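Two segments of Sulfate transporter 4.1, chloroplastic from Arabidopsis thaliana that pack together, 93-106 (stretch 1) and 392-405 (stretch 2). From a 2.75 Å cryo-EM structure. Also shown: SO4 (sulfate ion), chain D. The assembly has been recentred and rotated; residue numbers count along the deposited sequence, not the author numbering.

Stretch 1, residues 93-106: EYFKLDLMAGITVG
Stretch 2 392-405: SRSAVNNESEAKTG

How do the two backbones lie? Residues 93-106 are helical throughout, with phi/psi near -64/-42 after Glu 93 (-93/-36). Stretch 2 is already helical at Ser 392, running at 150° to the first with the axes 9.2 Å apart at closest, so the two helices run roughly antiparallel. Beyond it the backbone turns through Glu 401 (phi/psi 60/36) and extends at Ala 402 (-68/131). CA atoms pair Val 105 with Arg 393 (6.3 Å), Ala 101 with Ser 400 (5.1 Å), Asp 98 with Ala 402 (5.2 Å) and Tyr 94 with Lys 403 (6.2 Å).

What does Asp 98 bind? Its CA-to-CB bond points sideways, and the m rotamer (chi1 -73°, chi2 -18°) brings the carboxylate nearer the loop. Asp 98 OD1 accepts Lys 403 N at 3.1 Å and, weakly, Thr 404 N at 3.3 Å; Asp 98 OD2 accepts Thr 404 OG1 at 2.5 Å, a hydroxyl placed by the p rotamer (chi1 66°). Successive amides and a hydroxyl thus share one buried acid.

What does the Lys 403 side chain meet? Lys 403 CB, carried by the backbone, lies over one face of the Tyr 94 ring (m, chi2 1°), 4.0 Å from its centroid, a CH-pi contact. Chi1 -62° and chi2 -59° (m, m), then t and t, lead the rest away past Leu 97 (m, t), whose CD1 is 3.7 Å from Lys 403 CE, and Lys 403 NZ reaches Glu 401 OE1 at 3.4 Å in a salt bridge with a weak hydrogen bond.

What packs from Ala 101 onward? Ala 101 CB sits 3.7 Å from both Ser 400 CB and Ala 402 CB, its small side chain suiting the close backbones. Thr 104 (m) and Ser 400 (m) turn their hydroxyls back on their own stretches: Thr 104 OG1 donates to Met 100 O (2.9 Å), Ser 400 OG to Val 396 O (2.5 Å). Thr 104 CG2 meets Val 396 CG1 at 3.7 Å, while Val 105 (t) places CG2 3.6 Å from Asn 397 OD1.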

ATOM      1  N   GLU A  93      39.502  -2.039  29.833  1.00 96.24           N
ATOM      2  CA  GLU A  93      38.548  -3.132  29.668  1.00 96.24           C
ATOM      3  C   GLU A  93      38.035  -3.246  28.240  1.00 96.24           C
ATOM      4  O   GLU A  93      37.811  -4.362  27.745  1.00 96.24           O
ATOM      5  CB  GLU A  93      37.372  -2.956  30.630  1.00 96.24           C
ATOM      6  CG  GLU A  93      37.779  -2.900  32.092  1.00 96.24           C
ATOM      7  CD  GLU A  93      36.626  -2.524  33.002  1.00 96.24           C
ATOM      8  OE1 GLU A  93      35.531  -2.226  32.482  1.00 96.24           O
ATOM      9  OE2 GLU A  93      36.815  -2.534  34.237  1.00 96.24           O
ATOM     10  N   TYR A  94      37.847  -2.109  27.568  1.00 90.06           N
ATOM     11  CA  TYR A  94      37.296  -2.140  26.220  1.00 90.06           C
ATOM     12  C   TYR A  94      38.231  -2.857  25.260  1.00 90.06           C
ATOM     13  O   TYR A  94      37.769  -3.595  24.386  1.00 90.06           O
ATOM     14  CB  TYR A  94      37.000  -0.727  25.722  1.00 90.06           C
ATOM     15  CG  TYR A  94      35.780  -0.095  26.356  1.00 90.06           C
ATOM     16  CD1 TYR A  94      35.046  -0.771  27.320  1.00 90.06           C
ATOM     17  CD2 TYR A  94      35.364   1.175  25.988  1.00 90.06           C
ATOM     18  CE1 TYR A  94      33.934  -0.198  27.901  1.00 90.06           C
ATOM     19  CE2 TYR A  94      34.252   1.756  26.563  1.00 90.06           C
ATOM     20  CZ  TYR A  94      33.541   1.063  27.519  1.00 90.06           C
ATOM     21  OH  TYR A  94      32.433   1.637  28.095  1.00 90.06           O
ATOM     22  N   PHE A  95      39.546  -2.660  25.394  1.00 88.64           N
ATOM     23  CA  PHE A  95      40.460  -3.300  24.453  1.00 88.64           C
ATOM     24  C   PHE A  95      40.392  -4.816  24.584  1.00 88.64           C
ATOM     25  O   PHE A  95      40.279  -5.529  23.582  1.00 88.64           O
ATOM     26  CB  PHE A  95      41.890  -2.783  24.652  1.00 88.64           C
ATOM     27  CG  PHE A  95      42.886  -3.292  23.623  1.00 88.64           C
ATOM     28  CD1 PHE A  95      43.216  -4.637  23.532  1.00 88.64           C
ATOM     29  CD2 PHE A  95      43.464  -2.411  22.725  1.00 88.64           C
ATOM     30  CE1 PHE A  95      44.117  -5.085  22.582  1.00 88.64           C
ATOM     31  CE2 PHE A  95      44.363  -2.856  21.771  1.00 88.64           C
ATOM     32  CZ  PHE A  95      44.688  -4.192  21.701  1.00 88.64           C
ATOM     33  N   LYS A  96      40.458  -5.333  25.813  1.00 86.16           N
ATOM     34  CA  LYS A  96      40.438  -6.781  25.988  1.00 86.16           C
ATOM     35  C   LYS A  96      39.105  -7.365  25.532  1.00 86.16           C
ATOM     36  O   LYS A  96      39.068  -8.401  24.853  1.00 86.16           O
ATOM     37  CB  LYS A  96      40.748  -7.154  27.443  1.00 86.16           C
ATOM     38  CG  LYS A  96      39.713  -6.750  28.483  1.00 86.16           C
ATOM     39  CD  LYS A  96      40.159  -7.126  29.886  1.00 86.16           C
ATOM     40  CE  LYS A  96      40.154  -8.637  30.105  1.00 86.16           C
ATOM     41  NZ  LYS A  96      38.789  -9.233  30.063  1.00 86.16           N
ATOM     42  N   LEU A  97      37.996  -6.700  25.876  1.00 81.78           N
ATOM     43  CA  LEU A  97      36.690  -7.206  25.462  1.00 81.78           C
ATOM     44  C   LEU A  97      36.538  -7.184  23.946  1.00 81.78           C
ATOM     45  O   LEU A  97      36.038  -8.147  23.351  1.00 81.78           O
ATOM     46  CB  LEU A  97      35.583  -6.397  26.131  1.00 81.78           C
ATOM     47  CG  LEU A  97      35.495  -6.568  27.648  1.00 81.78           C
ATOM     48  CD1 LEU A  97      34.394  -5.700  28.220  1.00 81.78           C
ATOM     49  CD2 LEU A  97      35.274  -8.025  28.014  1.00 81.78           C
ATOM     50  N   ASP A  98      36.974  -6.101  23.299  1.00 78.16           N
ATOM     51  CA  ASP A  98      36.883  -6.004  21.850  1.00 78.16           C
ATOM     52  C   ASP A  98      37.765  -7.039  21.168  1.00 78.16           C
ATOM     53  O   ASP A  98      37.360  -7.637  20.170  1.00 78.16           O
ATOM     54  CB  ASP A  98      37.262  -4.597  21.393  1.00 78.16           C
ATOM     55  CG  ASP A  98      36.195  -3.576  21.715  1.00 78.16           C
ATOM     56  OD1 ASP A  98      35.044  -3.986  21.961  1.00 78.16           O
ATOM     57  OD2 ASP A  98      36.507  -2.368  21.719  1.00 78.16           O
ATOM     58  N   LEU A  99      38.977  -7.255  21.682  1.00 76.54           N
ATOM     59  CA  LEU A  99      39.868  -8.241  21.083  1.00 76.54           C
ATOM     60  C   LEU A  99      39.277  -9.641  21.185  1.00 76.54           C
ATOM     61  O   LEU A  99      39.272 -10.400  20.205  1.00 76.54           O
ATOM     62  CB  LEU A  99      41.240  -8.181  21.754  1.00 76.54           C
ATOM     63  CG  LEU A  99      42.356  -9.019  21.130  1.00 76.54           C
ATOM     64  CD1 LEU A  99      42.800  -8.422  19.806  1.00 76.54           C
ATOM     65  CD2 LEU A  99      43.531  -9.139  22.086  1.00 76.54           C
ATOM     66  N   MET A 100      38.764  -9.998  22.364  1.00 76.48           N
ATOM     67  CA  MET A 100      38.162 -11.316  22.523  1.00 76.48           C
ATOM     68  C   MET A 100      36.942 -11.477  21.625  1.00 76.48           C
ATOM     69  O   MET A 100      36.781 -12.513  20.966  1.00 76.48           O
ATOM     70  CB  MET A 100      37.790 -11.552  23.986  1.00 76.48           C
ATOM     71  CG  MET A 100      38.980 -11.864  24.877  1.00 76.48           C
ATOM     72  SD  MET A 100      40.115 -13.057  24.138  1.00 76.48           S
ATOM     73  CE  MET A 100      39.078 -14.514  24.045  1.00 76.48           C
ATOM     74  N   ALA A 101      36.078 -10.459  21.573  1.00 70.01           N
ATOM     75  CA  ALA A 101      34.886 -10.543  20.737  1.00 70.01           C
ATOM     76  C   ALA A 101      35.250 -10.647  19.262  1.00 70.01           C
ATOM     77  O   ALA A 101      34.632 -11.415  18.517  1.00 70.01           O
ATOM     78  CB  ALA A 101      33.987  -9.335  20.983  1.00 70.01           C
ATOM     79  N   GLY A 102      36.249  -9.882  18.821  1.00 66.42           N
ATOM     80  CA  GLY A 102      36.656  -9.947  17.429  1.00 66.42           C
ATOM     81  C   GLY A 102      37.237 -11.293  17.054  1.00 66.42           C
ATOM     82  O   GLY A 102      36.917 -11.839  15.996  1.00 66.42           O
ATOM     83  N   ILE A 103      38.092 -11.853  17.914  1.00 65.90           N
ATOM     84  CA  ILE A 103      38.650 -13.176  17.643  1.00 65.90           C
ATOM     85  C   ILE A 103      37.538 -14.213  17.576  1.00 65.90           C
ATOM     86  O   ILE A 103      37.499 -15.055  16.668  1.00 65.90           O
ATOM     87  CB  ILE A 103      39.703 -13.542  18.704  1.00 65.90           C
ATOM     88  CG1 ILE A 103      40.987 -12.744  18.480  1.00 65.90           C
ATOM     89  CG2 ILE A 103      39.993 -15.031  18.680  1.00 65.90           C
ATOM     90  CD1 ILE A 103      41.991 -12.883  19.599  1.00 65.90           C
ATOM     91  N   THR A 104      36.606 -14.156  18.530  1.00 65.66           N
ATOM     92  CA  THR A 104      35.504 -15.112  18.563  1.00 65.66           C
ATOM     93  C   THR A 104      34.649 -15.016  17.305  1.00 65.66           C
ATOM     94  O   THR A 104      34.313 -16.034  16.683  1.00 65.66           O
ATOM     95  CB  THR A 104      34.661 -14.861  19.813  1.00 65.66           C
ATOM     96  OG1 THR A 104      35.460 -15.091  20.981  1.00 65.66           O
ATOM     97  CG2 THR A 104      33.463 -15.768  19.846  1.00 65.66           C
ATOM     98  N   VAL A 105      34.307 -13.793  16.897  1.00 61.87           N
ATOM     99  CA  VAL A 105      33.453 -13.612  15.731  1.00 61.87           C
ATOM    100  C   VAL A 105      34.177 -14.039  14.461  1.00 61.87           C
ATOM    101  O   VAL A 105      33.578 -14.653  13.578  1.00 61.87           O
ATOM    102  CB  VAL A 105      32.957 -12.158  15.648  1.00 61.87           C
ATOM    103  CG1 VAL A 105      32.349 -11.880  14.288  1.00 61.87           C
ATOM    104  CG2 VAL A 105      31.939 -11.898  16.735  1.00 61.87           C
ATOM    105  N   GLY A 106      35.471 -13.732  14.343  1.00 61.41           N
ATOM    106  CA  GLY A 106      36.210 -14.165  13.167  1.00 61.41           C
ATOM    107  C   GLY A 106      36.307 -15.674  13.061  1.00 61.41           C
ATOM    108  O   GLY A 106      36.172 -16.244  11.970  1.00 61.41           O
ATOM    109  N   SER A 392      23.102 -14.408  14.062  1.00 59.07           N
ATOM    110  CA  SER A 392      23.925 -15.268  14.904  1.00 59.07           C
ATOM    111  C   SER A 392      25.205 -14.567  15.338  1.00 59.07           C
ATOM    112  O   SER A 392      25.557 -14.570  16.523  1.00 59.07           O
ATOM    113  CB  SER A 392      24.264 -16.555  14.153  1.00 59.07           C
ATOM    114  OG  SER A 392      23.093 -17.204  13.691  1.00 59.07           O
ATOM    115  N   ARG A 393      25.916 -13.966  14.384  1.00 56.80           N
ATOM    116  CA  ARG A 393      27.210 -13.370  14.689  1.00 56.80           C
ATOM    117  C   ARG A 393      27.062 -12.125  15.553  1.00 56.80           C
ATOM    118  O   ARG A 393      27.886 -11.884  16.441  1.00 56.80           O
ATOM    119  CB  ARG A 393      27.952 -13.054  13.394  1.00 56.80           C
ATOM    120  CG  ARG A 393      28.597 -14.265  12.749  1.00 56.80           C
ATOM    121  CD  ARG A 393      29.588 -13.849  11.689  1.00 56.80           C
ATOM    122  NE  ARG A 393      28.933 -13.097  10.628  1.00 56.80           N
ATOM    123  CZ  ARG A 393      28.337 -13.646   9.581  1.00 56.80           C
ATOM    124  NH1 ARG A 393      28.305 -14.957   9.411  1.00 56.80           N
ATOM    125  NH2 ARG A 393      27.751 -12.860   8.683  1.00 56.80           N
ATOM    126  N   SER A 394      26.025 -11.319  15.312  1.00 59.10           N
ATOM    127  CA  SER A 394      25.803 -10.148  16.156  1.00 59.10           C
ATOM    128  C   SER A 394      25.493 -10.558  17.586  1.00 59.10           C
ATOM    129  O   SER A 394      25.978  -9.936  18.535  1.00 59.10           O
ATOM    130  CB  SER A 394      24.675  -9.290  15.594  1.00 59.10           C
ATOM    131  OG  SER A 394      24.931  -8.942  14.249  1.00 59.10           O
ATOM    132  N   ALA A 395      24.688 -11.606  17.763  1.00 63.67           N
ATOM    133  CA  ALA A 395      24.453 -12.120  19.107  1.00 63.67           C
ATOM    134  C   ALA A 395      25.761 -12.557  19.751  1.00 63.67           C
ATOM    135  O   ALA A 395      26.136 -12.055  20.817  1.00 63.67           O
ATOM    136  CB  ALA A 395      23.459 -13.279  19.060  1.00 63.67           C
ATOM    137  N   VAL A 396      26.514 -13.423  19.065  1.00 64.39           N
ATOM    138  CA  VAL A 396      27.766 -13.935  19.619  1.00 64.39           C
ATOM    139  C   VAL A 396      28.692 -12.786  19.998  1.00 64.39           C
ATOM    140  O   VAL A 396      29.398 -12.841  21.011  1.00 64.39           O
ATOM    141  CB  VAL A 396      28.431 -14.901  18.623  1.00 64.39           C
ATOM    142  CG1 VAL A 396      29.870 -15.171  19.014  1.00 64.39           C
ATOM    143  CG2 VAL A 396      27.647 -16.195  18.555  1.00 64.39           C
ATOM    144  N   ASN A 397      28.687 -11.719  19.201  1.00 66.28           N
ATOM    145  CA  ASN A 397      29.384 -10.498  19.580  1.00 66.28           C
ATOM    146  C   ASN A 397      28.787  -9.898  20.849  1.00 66.28           C
ATOM    147  O   ASN A 397      29.510  -9.346  21.685  1.00 66.28           O
ATOM    148  CB  ASN A 397      29.322  -9.496  18.429  1.00 66.28           C
ATOM    149  CG  ASN A 397      30.548  -8.623  18.350  1.00 66.28           C
ATOM    150  OD1 ASN A 397      31.628  -9.011  18.788  1.00 66.28           O
ATOM    151  ND2 ASN A 397      30.392  -7.436  17.781  1.00 66.28           N
ATOM    152  N   ASN A 398      27.462  -9.983  20.997  1.00 69.79           N
ATOM    153  CA  ASN A 398      26.798  -9.347  22.130  1.00 69.79           C
ATOM    154  C   ASN A 398      27.171 -10.011  23.452  1.00 69.79           C
ATOM    155  O   ASN A 398      27.564  -9.325  24.401  1.00 69.79           O
ATOM    156  CB  ASN A 398      25.284  -9.353  21.932  1.00 69.79           C
ATOM    157  CG  ASN A 398      24.575  -8.378  22.845  1.00 69.79           C
ATOM    158  OD1 ASN A 398      24.887  -7.188  22.858  1.00 69.79           O
ATOM    159  ND2 ASN A 398      23.621  -8.875  23.619  1.00 69.79           N
ATOM    160  N   GLU A 399      27.063 -11.342  23.547  1.00 74.03           N
ATOM    161  CA  GLU A 399      27.470 -11.919  24.829  1.00 74.03           C
ATOM    162  C   GLU A 399      28.980 -12.055  24.966  1.00 74.03           C
ATOM    163  O   GLU A 399      29.450 -12.451  26.037  1.00 74.03           O
ATOM    164  CB  GLU A 399      26.833 -13.284  25.147  1.00 74.03           C
ATOM    165  CG  GLU A 399      27.255 -14.485  24.315  1.00 74.03           C
ATOM    166  CD  GLU A 399      26.474 -14.621  23.043  1.00 74.03           C
ATOM    167  OE1 GLU A 399      25.818 -13.644  22.654  1.00 74.03           O
ATOM    168  OE2 GLU A 399      26.507 -15.713  22.438  1.00 74.03           O
ATOM    169  N   SER A 400      29.750 -11.741  23.927  1.00 74.50           N
ATOM    170  CA  SER A 400      31.196 -11.641  24.072  1.00 74.50           C
ATOM    171  C   SER A 400      31.629 -10.315  24.681  1.00 74.50           C
ATOM    172  O   SER A 400      32.824 -10.008  24.677  1.00 74.50           O
ATOM    173  CB  SER A 400      31.879 -11.837  22.716  1.00 74.50           C
ATOM    174  OG  SER A 400      31.548 -13.100  22.167  1.00 74.50           O
ATOM    175  N   GLU A 401      30.676  -9.535  25.197  1.00 79.82           N
ATOM    176  CA  GLU A 401      30.949  -8.261  25.863  1.00 79.82           C
ATOM    177  C   GLU A 401      31.640  -7.272  24.927  1.00 79.82           C
ATOM    178  O   GLU A 401      32.493  -6.488  25.346  1.00 79.82           O
ATOM    179  CB  GLU A 401      31.773  -8.468  27.135  1.00 79.82           C
ATOM    180  CG  GLU A 401      31.057  -9.248  28.224  1.00 79.82           C
ATOM    181  CD  GLU A 401      29.871  -8.501  28.795  1.00 79.82           C
ATOM    182  OE1 GLU A 401      29.918  -7.254  28.846  1.00 79.82           O
ATOM    183  OE2 GLU A 401      28.891  -9.164  29.194  1.00 79.82           O
ATOM    184  N   ALA A 402      31.268  -7.300  23.652  1.00 75.02           N
ATOM    185  CA  ALA A 402      31.796  -6.328  22.704  1.00 75.02           C
ATOM    186  C   ALA A 402      31.254  -4.944  23.032  1.00 75.02           C
ATOM    187  O   ALA A 402      30.046  -4.767  23.220  1.00 75.02           O
ATOM    188  CB  ALA A 402      31.429  -6.718  21.276  1.00 75.02           C
ATOM    189  N   LYS A 403      32.145  -3.958  23.092  1.00 76.88           N
ATOM    190  CA  LYS A 403      31.791  -2.608  23.510  1.00 76.88           C
ATOM    191  C   LYS A 403      31.763  -1.614  22.361  1.00 76.88           C
ATOM    192  O   LYS A 403      30.794  -0.861  22.221  1.00 76.88           O
ATOM    193  CB  LYS A 403      32.765  -2.125  24.594  1.00 76.88           C
ATOM    194  CG  LYS A 403      32.727  -2.956  25.862  1.00 76.88           C
ATOM    195  CD  LYS A 403      31.334  -2.944  26.465  1.00 76.88           C
ATOM    196  CE  LYS A 403      31.249  -3.827  27.694  1.00 76.88           C
ATOM    197  NZ  LYS A 403      29.866  -3.865  28.243  1.00 76.88           N
ATOM    198  N   THR A 404      32.796  -1.586  21.533  1.00 73.51           N
ATOM    199  CA  THR A 404      32.894  -0.643  20.432  1.00 73.51           C
ATOM    200  C   THR A 404      32.908  -1.395  19.105  1.00 73.51           C
ATOM    201  O   THR A 404      32.764  -2.617  19.053  1.00 73.51           O
ATOM    202  CB  THR A 404      34.143   0.230  20.573  1.00 73.51           C
ATOM    203  OG1 THR A 404      35.314  -0.582  20.422  1.00 73.51           O
ATOM    204  CG2 THR A 404      34.171   0.896  21.934  1.00 73.51           C
ATOM    205  N   GLY A 405      33.079  -0.639  18.023  1.00 72.37           N
ATOM    206  CA  GLY A 405      33.185  -1.225  16.701  1.00 72.37           C
ATOM    207  C   GLY A 405      34.532  -1.824  16.378  1.00 72.37           C
ATOM    208  O   GLY A 405      34.688  -2.424  15.312  1.00 72.37           O
TER
HETATM  209  S   SO4 D1002      22.470 -15.573  10.033  1.00 61.42           S
HETATM  210  O1  SO4 D1002      22.069 -16.496  11.088  1.00 61.42           O
HETATM  211  O2  SO4 D1002      22.044 -14.224  10.384  1.00 61.42           O
HETATM  212  O3  SO4 D1002      21.833 -15.965   8.783  1.00 61.42           O
HETATM  213  O4  SO4 D1002      23.920 -15.609   9.875  1.00 61.42           O